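Local coordinates for nitrogenase molybdenum-iron protein beta chain (Clostridium pasteurianum, PDB 4WN9), which forms, with the alpha chain, the component of nitrogenase that reduces dinitrogen to ammonia, and shares an [8Fe-7S] cluster with that partner, at residues S162-A167 and K256-F261. Residues are numbered along the deposited sequence; the frame is centred on the assembly and turned at random.
Sequences SENTGA and KCKVPF
Two helix ends are tied together here by one lysine: NZ of Lys256 donates to O of Ser162 at 2.7 Å and also to the carbonyls of Val158 and Asn159, so a single ammonium gathers three acceptors at the C-terminal end of helix 146-161. Helix 243-257, which carries the lysine, is the crossover between the parallel neighbouring strands 237-241 and 261-264, a beta-alpha-beta unit of an alpha/beta domain. That concentration of carbonyl oxygens would be expected to favour the charged form of the lysine. Its chain runs fully extended from the last turn of the helix, with CG anti to the backbone N (chi1 -173°), and lays CD and CE alongside the same Ser162 O. The carboxylate of Glu163 adds an opposite charge nearby, but OE2 stays 4.1 Å from NZ, too far for a salt bridge.

The contact joins the loop after helix 146-161, which leads to strand 172-175, to the C-terminal end of helix 243-257, away from the cluster ligands. Between the polar links sits Cys257, buried, its SG 3.4 Å from O of Ser162. Ser162 turns its hydroxyl elsewhere, to Thr232.

Asn164 uses both ends of its amide, only one of them across the contact. OD1 takes the backbone N of Gly166 at 2.6 Å, closing an Asx turn that probably fixes the rotation of the amide, while CB packs on CB of Cys257. At the other end ND2 reaches O of Cys257 at 3.2 Å through a bent bond. The donor comes in above the carbonyl plane, 40° out of it.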
ATOM      1  N   SER B 162      29.491 -18.314  24.554  1.00 31.13           N
ATOM      2  CA  SER B 162      29.852 -19.268  23.519  1.00 36.23           C
ATOM      3  C   SER B 162      30.890 -20.264  24.042  1.00 37.01           C
ATOM      4  O   SER B 162      31.961 -19.863  24.468  1.00 43.03           O
ATOM      5  CB  SER B 162      30.375 -18.551  22.282  1.00 33.39           C
ATOM      6  OG  SER B 162      29.304 -17.968  21.556  1.00 39.05           O
ATOM      7  N   GLU B 163      30.564 -21.557  23.998  1.00 42.53           N
ATOM      8  CA  GLU B 163      31.428 -22.593  24.590  1.00 51.15           C
ATOM      9  C   GLU B 163      31.600 -23.800  23.680  1.00 46.15           C
ATOM     10  O   GLU B 163      30.664 -24.587  23.484  1.00 40.36           O
ATOM     11  CB  GLU B 163      30.864 -23.081  25.929  1.00 53.93           C
ATOM     12  CG  GLU B 163      30.972 -22.090  27.074  1.00 59.45           C
ATOM     13  CD  GLU B 163      32.321 -22.122  27.759  1.00 67.76           C
ATOM     14  OE1 GLU B 163      32.810 -23.237  28.046  1.00 71.28           O
ATOM     15  OE2 GLU B 163      32.879 -21.033  28.026  1.00 56.03           O
ATOM     16  N   ASN B 164      32.803 -23.933  23.137  1.00 42.49           N
ATOM     17  CA  ASN B 164      33.234 -25.167  22.486  1.00 40.89           C
ATOM     18  C   ASN B 164      33.551 -26.265  23.505  1.00 40.07           C
ATOM     19  O   ASN B 164      34.657 -26.320  24.013  1.00 36.72           O
ATOM     20  CB  ASN B 164      34.478 -24.887  21.660  1.00 37.64           C
ATOM     21  CG  ASN B 164      34.974 -26.109  20.912  1.00 38.27           C
ATOM     22  OD1 ASN B 164      34.550 -27.239  21.174  1.00 44.73           O
ATOM     23  ND2 ASN B 164      35.881 -25.885  19.978  1.00 34.43           N
ATOM     24  N   THR B 165      32.584 -27.124  23.822  1.00 43.51           N
ATOM     25  CA  THR B 165      32.843 -28.245  24.714  1.00 43.35           C
ATOM     26  C   THR B 165      33.370 -29.442  23.925  1.00 51.42           C
ATOM     27  O   THR B 165      33.351 -30.567  24.420  1.00 54.74           O
ATOM     28  CB  THR B 165      31.588 -28.682  25.511  1.00 43.05           C
ATOM     29  OG1 THR B 165      30.497 -28.933  24.619  1.00 34.19           O
ATOM     30  CG2 THR B 165      31.179 -27.626  26.520  1.00 45.64           C
ATOM     31  N   GLY B 166      33.827 -29.203  22.698  1.00 58.15           N
ATOM     32  CA  GLY B 166      34.424 -30.257  21.875  1.00 56.18           C
ATOM     33  C   GLY B 166      33.425 -31.031  21.036  1.00 59.14           C
ATOM     34  O   GLY B 166      33.747 -31.490  19.934  1.00 60.14           O
ATOM     35  N   ALA B 167      32.211 -31.190  21.556  1.00 45.19           N
ATOM     36  CA  ALA B 167      31.143 -31.843  20.814  1.00 49.07           C
ATOM     37  C   ALA B 167      30.817 -31.161  19.450  1.00 48.43           C
ATOM     38  O   ALA B 167      31.131 -29.978  19.212  1.00 39.90           O
ATOM     39  CB  ALA B 167      29.898 -31.924  21.681  1.00 53.60           C
ATOM     40  N   LYS B 256      37.343 -17.288  20.004  1.00 36.85           N
ATOM     41  CA  LYS B 256      37.070 -17.926  21.270  1.00 38.79           C
ATOM     42  C   LYS B 256      36.881 -19.426  21.110  1.00 38.98           C
ATOM     43  O   LYS B 256      37.341 -20.189  21.942  1.00 30.99           O
ATOM     44  CB  LYS B 256      35.822 -17.330  21.913  1.00 39.54           C
ATOM     45  CG  LYS B 256      35.566 -17.820  23.324  1.00 39.01           C
ATOM     46  CD  LYS B 256      34.162 -17.495  23.798  1.00 41.97           C
ATOM     47  CE  LYS B 256      34.074 -17.527  25.312  1.00 39.44           C
ATOM     48  NZ  LYS B 256      32.665 -17.620  25.787  1.00 39.53           N
ATOM     49  N   CYS B 257      36.200 -19.847  20.051  1.00 36.74           N
ATOM     50  CA  CYS B 257      35.745 -21.231  19.956  1.00 38.03           C
ATOM     51  C   CYS B 257      36.147 -21.959  18.678  1.00 34.83           C
ATOM     52  O   CYS B 257      35.685 -23.079  18.439  1.00 41.13           O
ATOM     53  CB  CYS B 257      34.221 -21.283  20.081  1.00 39.16           C
ATOM     54  SG  CYS B 257      33.564 -20.531  21.577  1.00 35.76           S
ATOM     55  N   LYS B 258      36.971 -21.320  17.855  1.00 33.14           N
ATOM     56  CA  LYS B 258      37.522 -21.946  16.652  1.00 49.22           C
ATOM     57  C   LYS B 258      36.479 -22.222  15.571  1.00 48.61           C
ATOM     58  O   LYS B 258      36.705 -23.054  14.691  1.00 35.51           O
ATOM     59  CB  LYS B 258      38.231 -23.256  17.013  1.00 48.94           C
ATOM     60  CG  LYS B 258      38.955 -23.213  18.351  1.00 55.90           C
ATOM     61  CD  LYS B 258      40.067 -24.249  18.426  1.00 60.67           C
ATOM     62  CE  LYS B 258      40.714 -24.262  19.798  1.00 65.08           C
ATOM     63  NZ  LYS B 258      42.071 -24.868  19.747  1.00 75.20           N
ATOM     64  N   VAL B 259      35.343 -21.531  15.632  1.00 41.46           N
ATOM     65  CA  VAL B 259      34.296 -21.728  14.635  1.00 37.57           C
ATOM     66  C   VAL B 259      34.562 -20.774  13.488  1.00 35.89           C
ATOM     67  O   VAL B 259      34.584 -19.571  13.697  1.00 31.51           O
ATOM     68  CB  VAL B 259      32.895 -21.479  15.234  1.00 35.54           C
ATOM     69  CG1 VAL B 259      31.805 -21.731  14.197  1.00 33.83           C
ATOM     70  CG2 VAL B 259      32.672 -22.376  16.439  1.00 40.13           C
ATOM     71  N   PRO B 260      34.797 -21.309  12.270  1.00 33.76           N
ATOM     72  CA  PRO B 260      35.070 -20.434  11.139  1.00 32.65           C
ATOM     73  C   PRO B 260      33.785 -19.676  10.761  1.00 28.42           C
ATOM     74  O   PRO B 260      32.698 -20.085  11.162  1.00 32.02           O
ATOM     75  CB  PRO B 260      35.483 -21.408  10.029  1.00 31.13           C
ATOM     76  CG  PRO B 260      34.752 -22.663  10.349  1.00 35.29           C
ATOM     77  CD  PRO B 260      34.527 -22.695  11.843  1.00 34.58           C
ATOM     78  N   PHE B 261      33.919 -18.597  10.008  1.00 27.51           N
ATOM     79  CA  PHE B 261      32.767 -17.774   9.624  1.00 33.47           C
ATOM     80  C   PHE B 261      32.898 -17.198   8.216  1.00 36.46           C
ATOM     81  O   PHE B 261      33.985 -16.833   7.770  1.00 35.63           O
ATOM     82  CB  PHE B 261      32.588 -16.606  10.597  1.00 28.49           C
ATOM     83  CG  PHE B 261      33.573 -15.496  10.390  1.00 31.70           C
ATOM     84  CD1 PHE B 261      34.819 -15.528  11.007  1.00 32.96           C
ATOM     85  CD2 PHE B 261      33.259 -14.410   9.576  1.00 32.02           C
ATOM     86  CE1 PHE B 261      35.729 -14.505  10.801  1.00 29.73           C
ATOM     87  CE2 PHE B 261      34.161 -13.386   9.381  1.00 28.72           C
ATOM     88  CZ  PHE B 261      35.396 -13.433   9.995  1.00 32.33           C
TER